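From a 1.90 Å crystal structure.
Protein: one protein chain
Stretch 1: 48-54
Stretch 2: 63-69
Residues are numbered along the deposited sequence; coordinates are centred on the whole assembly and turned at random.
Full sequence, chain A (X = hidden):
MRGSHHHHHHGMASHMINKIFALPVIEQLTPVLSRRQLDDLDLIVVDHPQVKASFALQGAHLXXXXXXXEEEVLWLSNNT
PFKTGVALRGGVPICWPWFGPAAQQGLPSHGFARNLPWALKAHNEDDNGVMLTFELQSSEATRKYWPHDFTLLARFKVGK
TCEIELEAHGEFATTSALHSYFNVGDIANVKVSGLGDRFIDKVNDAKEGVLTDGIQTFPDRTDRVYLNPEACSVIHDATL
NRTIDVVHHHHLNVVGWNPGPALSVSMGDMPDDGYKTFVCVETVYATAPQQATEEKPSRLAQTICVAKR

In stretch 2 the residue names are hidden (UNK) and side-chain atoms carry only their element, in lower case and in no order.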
# COMPACT_ATOMS: atom_id res chain seq x y z
N HIS A 48 8.48 12.06 14.25
CA HIS A 48 8.58 11.63 15.64
C HIS A 48 10.03 11.18 15.83
O HIS A 48 10.68 10.77 14.85
CB HIS A 48 7.59 10.44 15.78
CG HIS A 48 7.58 9.76 17.11
ND1 HIS A 48 8.53 8.82 17.49
CD2 HIS A 48 6.68 9.80 18.11
CE1 HIS A 48 8.21 8.34 18.67
NE2 HIS A 48 7.10 8.93 19.08
N PRO A 49 10.56 11.23 17.08
CA PRO A 49 11.97 10.80 17.27
C PRO A 49 12.33 9.38 16.81
O PRO A 49 13.49 9.13 16.43
CB PRO A 49 12.13 10.91 18.79
CG PRO A 49 11.24 12.04 19.15
CD PRO A 49 9.98 11.69 18.35
N GLN A 50 11.35 8.46 16.83
CA GLN A 50 11.62 7.07 16.47
C GLN A 50 11.12 6.70 15.05
O GLN A 50 11.33 5.58 14.61
CB GLN A 50 10.88 6.16 17.47
CG GLN A 50 11.40 6.32 18.92
CD GLN A 50 12.82 5.86 18.95
OE1 GLN A 50 13.09 4.67 18.82
NE2 GLN A 50 13.74 6.78 18.99
N VAL A 51 10.44 7.62 14.37
CA VAL A 51 9.86 7.28 13.05
C VAL A 51 9.42 8.53 12.28
O VAL A 51 8.88 9.46 12.86
CB VAL A 51 8.59 6.35 13.24
CG1 VAL A 51 7.54 6.94 14.26
CG2 VAL A 51 7.96 5.98 11.84
N LYS A 52 9.61 8.51 10.98
CA LYS A 52 9.06 9.52 10.09
C LYS A 52 8.11 8.82 9.14
O LYS A 52 8.44 7.78 8.60
CB LYS A 52 10.19 10.15 9.27
CG LYS A 52 11.04 11.11 10.11
CD LYS A 52 12.12 11.73 9.23
CE LYS A 52 12.96 12.74 10.07
NZ LYS A 52 14.30 13.02 9.47
N ALA A 53 6.92 9.37 8.96
CA ALA A 53 5.93 8.76 8.05
C ALA A 53 5.00 9.84 7.55
O ALA A 53 4.87 10.93 8.14
CB ALA A 53 5.11 7.69 8.85
N SER A 54 4.30 9.58 6.45
CA SER A 54 3.39 10.63 5.97
C SER A 54 2.25 9.95 5.24
O SER A 54 2.41 8.83 4.74
CB SER A 54 4.11 11.62 5.03
OG SER A 54 4.74 10.96 3.93
N UNK A 63 2.16 7.20 2.44
CA UNK A 63 3.12 7.57 1.40
C UNK A 63 4.54 7.12 1.72
O UNK A 63 5.31 6.77 0.81
c UNK A 63 3.18 9.11 1.33
c UNK A 63 1.30 9.34 -0.28
c UNK A 63 1.84 9.81 1.10
c UNK A 63 1.92 11.32 1.14
N UNK A 64 4.89 7.10 3.00
CA UNK A 64 6.31 6.82 3.37
C UNK A 64 6.36 6.36 4.82
O UNK A 64 5.49 6.72 5.60
o UNK A 64 6.94 9.09 4.12
c UNK A 64 7.22 8.08 3.17
N UNK A 65 7.40 5.60 5.17
CA UNK A 65 7.61 5.14 6.53
C UNK A 65 9.11 4.87 6.62
O UNK A 65 9.67 4.09 5.84
c UNK A 65 7.18 3.22 8.14
c UNK A 65 6.77 3.86 6.84
n UNK A 65 7.65 2.92 10.34
c UNK A 65 8.53 0.55 10.25
c UNK A 65 7.68 1.88 8.33
c UNK A 65 8.73 -0.52 9.38
c UNK A 65 8.00 1.74 9.70
c UNK A 65 8.39 -0.42 8.00
c UNK A 65 7.23 3.83 9.40
c UNK A 65 7.89 0.79 7.46
N UNK A 66 9.75 5.48 7.62
CA UNK A 66 11.15 5.30 7.85
C UNK A 66 11.37 5.25 9.35
O UNK A 66 11.31 6.29 10.02
c UNK A 66 13.44 6.35 7.37
c UNK A 66 15.16 8.13 7.26
n UNK A 66 16.35 7.21 7.18
c UNK A 66 14.03 7.51 6.55
c UNK A 66 11.91 6.46 7.26
N UNK A 67 11.57 4.02 9.90
CA UNK A 67 11.86 3.95 11.30
C UNK A 67 13.30 4.40 11.52
O UNK A 67 14.14 4.32 10.61
c UNK A 67 11.66 1.74 10.38
c UNK A 67 11.67 2.45 11.63
c UNK A 67 11.59 2.69 9.25
N UNK A 68 13.57 4.90 12.71
CA UNK A 68 14.88 5.41 13.03
C UNK A 68 15.94 4.34 12.83
O UNK A 68 15.74 3.16 13.17
c UNK A 68 16.15 6.82 14.69
c UNK A 68 14.91 6.05 14.48
c UNK A 68 14.71 5.03 15.56
N UNK A 69 17.04 4.74 12.24
CA UNK A 69 18.17 3.82 12.00
C UNK A 69 18.04 3.07 10.68
O UNK A 69 18.95 2.32 10.32
O HOH W 1 9.17 8.64 5.76

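Position 63 carries four side-chain carbons, forked at the second, with no heteroatom. Its backbone N donates to Ser54 O at 2.8 Å, and its CB lies 3.6 Å from Ser54 OG. A four-carbon chain branching one atom beyond CB is leucine, Leu63, with chi1 m and chi2 t.

Position 64 has one carbon followed by one oxygen. That oxygen sits 2.9 Å from Ser54 OG, a hydrogen bond in which either hydroxyl could be the donor. One carbon ending in a hydroxyl is serine, Ser64. Its backbone O accepts from Ser54 N at 3.2 Å, whereas the return bond from Ser64 N to Ser54 O, at 3.5 Å, is weak. A water bridges the strands beside this pair, 2.8 Å from Ser64 OG and 3.1 Å from Lys52 O, the latter bond weak.

At position 65, one carbon leads into fused five- and six-membered rings of eight carbons and one nitrogen, whose edge meets Val51 and Ala53. This is tryptophan, Trp65: its CD1 lies 3.3 Å from Val51 CG2 and 4.4 Å from Ala53 CB.

Position 66 bears four carbons in a row ending in nitrogen. Its backbone forms a closed pair of hydrogen bonds with Lys52, its N to Lys52 O at 2.8 Å and Lys52 N to its O at 3.0 Å. The unbranched amine is that of lysine, Lys66. Its CB lies on the same face of the sheet as that of Lys52, but the ends of both chains lead away from the opposing strand.

In position 67, three carbons close a ring onto the backbone N, and the residue forms a non-hydrogen-bonded pair with Val51, their CA atoms 4.3 Å apart. The ring identifies proline, Pro67, which lacks an amide hydrogen and so fits such a pair.

Position 68 has three carbons, one carrying the other two directly at CB. A side-chain carbon approaches Gln50 OE1 at 3.7 Å, and the backbone N donates to Gln50 O at 3.0 Å. This is valine, Val68, and the carbon near Gln50 is CG1.

Position 69 has no side-chain atoms and makes no contact with stretch 1. It is glycine, Gly69; its phi of 88° and psi of -3° would jam a CB against the preceding carbonyl oxygen.

The contact is thus an antiparallel strand pair, held chiefly by backbone hydrogen bonds and burying 489 Å². Alternation places Val51, Ala53, Trp65 and Pro67 on one face, where the indole edge packs against the small aliphatic groups. The other face carries both lysines and the linked serines.

Stretch 2 63-69: LSWKPVG
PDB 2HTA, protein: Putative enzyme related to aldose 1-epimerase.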